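Local coordinates for protein titin (Homo sapiens, PDB 6H4L) that serves as a giant structural protein of the muscle sarcomere, contributing this immunoglobulin-like domain, M4, to its M-band segment, at residues G46-T58 and L66-Y79. Residues are numbered along the deposited sequence; the frame is centred on the assembly and turned at random.
Sequences GVELQESSKIHYT and LEILDCHTDDSGTY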
# COMPACT_ATOMS: atom_id res chain seq x y z
N GLY A 46 -6.26 -9.46 -3.34
CA GLY A 46 -7.46 -9.62 -2.53
C GLY A 46 -7.25 -10.25 -1.17
O GLY A 46 -8.20 -10.37 -0.39
N VAL A 47 -6.02 -10.66 -0.88
CA VAL A 47 -5.72 -11.35 0.37
C VAL A 47 -4.89 -10.45 1.27
O VAL A 47 -3.88 -9.90 0.84
CB VAL A 47 -4.95 -12.65 0.11
CG1 VAL A 47 -4.71 -13.38 1.42
CG2 VAL A 47 -5.71 -13.53 -0.86
N GLU A 48 -5.31 -10.30 2.52
CA GLU A 48 -4.62 -9.38 3.42
C GLU A 48 -3.18 -9.81 3.65
O GLU A 48 -2.88 -10.98 3.89
CB GLU A 48 -5.36 -9.23 4.75
CG GLU A 48 -4.71 -8.18 5.66
CD GLU A 48 -5.56 -7.82 6.86
OE1 GLU A 48 -6.64 -8.43 7.04
OE2 GLU A 48 -5.15 -6.92 7.63
N LEU A 49 -2.27 -8.83 3.54
CA LEU A 49 -0.86 -9.05 3.79
C LEU A 49 -0.52 -8.84 5.26
O LEU A 49 -1.04 -7.92 5.90
CB LEU A 49 -0.00 -8.10 2.94
CG LEU A 49 0.07 -8.33 1.43
CD1 LEU A 49 0.77 -7.16 0.76
CD2 LEU A 49 0.79 -9.65 1.12
N GLN A 50 0.33 -9.71 5.79
CA GLN A 50 0.88 -9.54 7.12
C GLN A 50 2.36 -9.23 6.98
O GLN A 50 3.00 -9.67 6.01
CB GLN A 50 0.71 -10.82 7.94
CG GLN A 50 -0.70 -11.04 8.46
CD GLN A 50 -1.08 -10.04 9.54
OE1 GLN A 50 -1.58 -8.96 9.25
NE2 GLN A 50 -0.83 -10.41 10.80
N GLU A 51 2.92 -8.50 7.93
CA GLU A 51 4.36 -8.26 7.93
C GLU A 51 5.14 -9.56 8.12
O GLU A 51 4.72 -10.46 8.86
CB GLU A 51 4.76 -7.24 8.99
CG GLU A 51 4.16 -5.86 8.72
CD GLU A 51 4.95 -4.75 9.37
OE1 GLU A 51 4.86 -4.60 10.61
OE2 GLU A 51 5.66 -4.03 8.65
N SER A 52 6.27 -9.66 7.43
CA SER A 52 7.11 -10.85 7.48
C SER A 52 8.51 -10.46 7.04
O SER A 52 8.80 -9.28 6.90
CB SER A 52 6.55 -11.93 6.54
OG SER A 52 6.60 -11.50 5.19
N SER A 53 9.39 -11.43 6.82
CA SER A 53 10.72 -11.11 6.32
C SER A 53 10.62 -10.58 4.89
O SER A 53 11.51 -9.87 4.42
CB SER A 53 11.64 -12.33 6.39
OG SER A 53 11.09 -13.41 5.67
N LYS A 54 9.52 -10.90 4.22
CA LYS A 54 9.33 -10.48 2.83
C LYS A 54 8.58 -9.16 2.70
O LYS A 54 8.87 -8.36 1.81
CB LYS A 54 8.60 -11.56 2.05
CG LYS A 54 8.61 -11.35 0.55
CD LYS A 54 8.13 -12.59 -0.16
CE LYS A 54 8.27 -12.45 -1.66
NZ LYS A 54 9.69 -12.42 -2.09
N ILE A 55 7.63 -8.93 3.61
CA ILE A 55 6.71 -7.80 3.50
C ILE A 55 6.81 -6.85 4.69
O ILE A 55 6.69 -7.28 5.84
CB ILE A 55 5.26 -8.32 3.45
CG1 ILE A 55 5.03 -9.20 2.22
CG2 ILE A 55 4.27 -7.17 3.50
CD1 ILE A 55 5.14 -8.47 0.90
N HIS A 56 7.04 -5.56 4.42
CA HIS A 56 7.02 -4.54 5.47
C HIS A 56 6.16 -3.37 5.02
O HIS A 56 6.22 -2.98 3.86
CB HIS A 56 8.42 -3.99 5.74
CG HIS A 56 9.42 -5.03 6.13
ND1 HIS A 56 10.72 -5.01 5.67
CD2 HIS A 56 9.32 -6.09 6.95
CE1 HIS A 56 11.38 -6.04 6.18
NE2 HIS A 56 10.55 -6.71 6.97
N TYR A 57 5.39 -2.79 5.93
CA TYR A 57 4.68 -1.56 5.59
C TYR A 57 4.68 -0.56 6.73
O TYR A 57 4.73 -0.93 7.91
CB TYR A 57 3.25 -1.83 5.10
CG TYR A 57 2.47 -2.89 5.86
CD1 TYR A 57 1.83 -2.59 7.06
CD2 TYR A 57 2.35 -4.17 5.36
CE1 TYR A 57 1.11 -3.56 7.74
CE2 TYR A 57 1.64 -5.15 6.03
CZ TYR A 57 1.02 -4.84 7.22
OH TYR A 57 0.31 -5.81 7.88
N THR A 58 4.62 0.72 6.38
CA THR A 58 4.70 1.78 7.36
C THR A 58 3.74 2.91 7.03
O THR A 58 3.30 3.03 5.88
CB THR A 58 6.11 2.39 7.43
OG1 THR A 58 6.48 2.89 6.13
CG2 THR A 58 7.14 1.35 7.88
N LEU A 66 4.67 0.31 1.17
CA LEU A 66 4.72 -1.16 1.22
C LEU A 66 6.03 -1.56 0.58
O LEU A 66 6.34 -1.12 -0.52
CB LEU A 66 3.57 -1.78 0.43
CG LEU A 66 3.66 -3.31 0.26
CD1 LEU A 66 3.52 -3.99 1.61
CD2 LEU A 66 2.58 -3.83 -0.71
N GLU A 67 6.78 -2.40 1.26
CA GLU A 67 8.04 -2.85 0.71
C GLU A 67 7.97 -4.36 0.56
O GLU A 67 7.58 -5.06 1.49
CB GLU A 67 9.17 -2.44 1.65
CG GLU A 67 10.53 -2.95 1.22
CD GLU A 67 11.60 -2.48 2.18
OE1 GLU A 67 11.63 -2.98 3.33
OE2 GLU A 67 12.38 -1.58 1.81
N ILE A 68 8.30 -4.84 -0.64
CA ILE A 68 8.34 -6.28 -0.91
C ILE A 68 9.77 -6.63 -1.27
O ILE A 68 10.34 -6.03 -2.19
CB ILE A 68 7.41 -6.65 -2.09
CG1 ILE A 68 5.99 -6.14 -1.83
CG2 ILE A 68 7.42 -8.17 -2.33
CD1 ILE A 68 5.37 -5.46 -3.03
N LEU A 69 10.36 -7.57 -0.54
CA LEU A 69 11.76 -7.91 -0.72
C LEU A 69 11.90 -9.14 -1.60
O LEU A 69 11.03 -10.00 -1.60
CB LEU A 69 12.41 -8.20 0.63
CG LEU A 69 12.42 -7.09 1.68
CD1 LEU A 69 13.29 -7.52 2.85
CD2 LEU A 69 12.94 -5.81 1.07
N ASP A 70 13.01 -9.21 -2.34
CA ASP A 70 13.37 -10.40 -3.11
C ASP A 70 12.25 -10.91 -4.02
O ASP A 70 11.86 -12.07 -3.94
CB ASP A 70 13.81 -11.49 -2.16
CG ASP A 70 14.30 -12.72 -2.89
OD1 ASP A 70 14.85 -12.52 -3.99
OD2 ASP A 70 14.07 -13.82 -2.37
N CYS A 71 11.79 -10.03 -4.90
CA CYS A 71 10.62 -10.27 -5.73
C CYS A 71 10.74 -11.42 -6.72
O CYS A 71 11.67 -11.47 -7.51
CB CYS A 71 10.27 -9.01 -6.50
SG CYS A 71 9.56 -7.71 -5.46
N HIS A 72 9.76 -12.32 -6.69
CA HIS A 72 9.68 -13.41 -7.65
C HIS A 72 8.38 -13.31 -8.44
O HIS A 72 7.58 -12.39 -8.20
CB HIS A 72 9.76 -14.77 -6.95
CG HIS A 72 11.01 -14.97 -6.15
ND1 HIS A 72 11.03 -15.68 -4.97
CD2 HIS A 72 12.28 -14.55 -6.36
CE1 HIS A 72 12.26 -15.70 -4.49
NE2 HIS A 72 13.04 -15.02 -5.31
N THR A 73 8.18 -14.24 -9.37
CA THR A 73 6.99 -14.20 -10.21
C THR A 73 5.70 -14.23 -9.38
O THR A 73 4.73 -13.55 -9.71
CB THR A 73 6.98 -15.36 -11.22
OG1 THR A 73 8.15 -15.30 -12.03
CG2 THR A 73 5.75 -15.29 -12.11
N ASP A 74 5.73 -14.99 -8.29
CA ASP A 74 4.56 -15.12 -7.41
C ASP A 74 4.15 -13.81 -6.75
O ASP A 74 3.04 -13.69 -6.23
CB ASP A 74 4.84 -16.17 -6.33
N ASP A 75 5.05 -12.83 -6.77
CA ASP A 75 4.80 -11.55 -6.12
C ASP A 75 4.09 -10.57 -7.04
O ASP A 75 3.66 -9.50 -6.61
CB ASP A 75 6.12 -10.96 -5.64
CG ASP A 75 6.71 -11.76 -4.51
OD1 ASP A 75 5.97 -12.06 -3.55
OD2 ASP A 75 7.92 -12.09 -4.58
N SER A 76 3.98 -10.93 -8.31
CA SER A 76 3.28 -10.09 -9.28
C SER A 76 1.80 -10.04 -8.94
O SER A 76 1.28 -10.92 -8.25
CB SER A 76 3.45 -10.65 -10.70
OG SER A 76 4.82 -10.77 -11.04
N GLY A 77 1.12 -9.00 -9.42
CA GLY A 77 -0.31 -8.93 -9.25
C GLY A 77 -0.75 -7.59 -8.72
O GLY A 77 -0.01 -6.60 -8.81
N THR A 78 -1.94 -7.56 -8.14
CA THR A 78 -2.54 -6.32 -7.65
C THR A 78 -2.27 -6.12 -6.17
O THR A 78 -2.55 -7.00 -5.36
CB THR A 78 -4.06 -6.33 -7.89
OG1 THR A 78 -4.33 -6.53 -9.28
CG2 THR A 78 -4.70 -5.03 -7.41
N TYR A 79 -1.73 -4.95 -5.83
CA TYR A 79 -1.53 -4.58 -4.43
C TYR A 79 -2.48 -3.45 -4.13
O TYR A 79 -2.57 -2.50 -4.91
CB TYR A 79 -0.08 -4.18 -4.16
CG TYR A 79 0.83 -5.38 -4.16
CD1 TYR A 79 1.10 -6.08 -2.98
CD2 TYR A 79 1.38 -5.85 -5.34
CE1 TYR A 79 1.91 -7.20 -2.99
CE2 TYR A 79 2.20 -6.98 -5.35
CZ TYR A 79 2.46 -7.64 -4.17
OH TYR A 79 3.27 -8.75 -4.16
O HOH W 1 -5.11 -6.74 -3.75
O HOH W 2 11.12 -14.32 -1.48
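The hairpin of strands 55-60, outermost in its sheet, and 63-68 in an immunoglobulin I-set domain pairs His56 with Glu67 through reciprocal backbone bonds, His56 N reaching Glu67 O at 3.0 Å. On the same face their side chains run together: His56 ND1 donates to Glu67 OE1 (3.2 Å), which lies at the ring edge, almost in its plane, although ring and carboxylate are turned 61° apart. The other carboxylate oxygen forms a salt bridge with Arg27. The opposite face looks into the sandwich, where Ile55 CD1 lies alongside Ile68 CG1 (3.7 Å) and Leu66 CD1 wedges between Ile55 CG2 and the edge of the Tyr57 ring.

Just before the hairpin, Lys54 stretches toward the loop and 3-10 turn that follow strand 63-68, bending only at its last torsion (chi4 68°). Its NZ donates to Leu69 O (2.8 Å) and forms a salt bridge with Asp75 OD2 (3.1 Å). That oxygen also accepts a hydrogen bond from His72 N on its anti lone pair, a second grip that orients the buried carboxylate. Nearby Asp70 and His72 belong to a zinc site. Tyr79 OH, meanwhile, donates to Asp75 O (2.6 Å) in the carbonyl plane, while Leu49 CD1 abuts the ring edge at Tyr79 CD1 (3.9 Å). A basic residue paired with this aspartate, beside a tyrosine corner, is a familiar signature of the immunoglobulin fold.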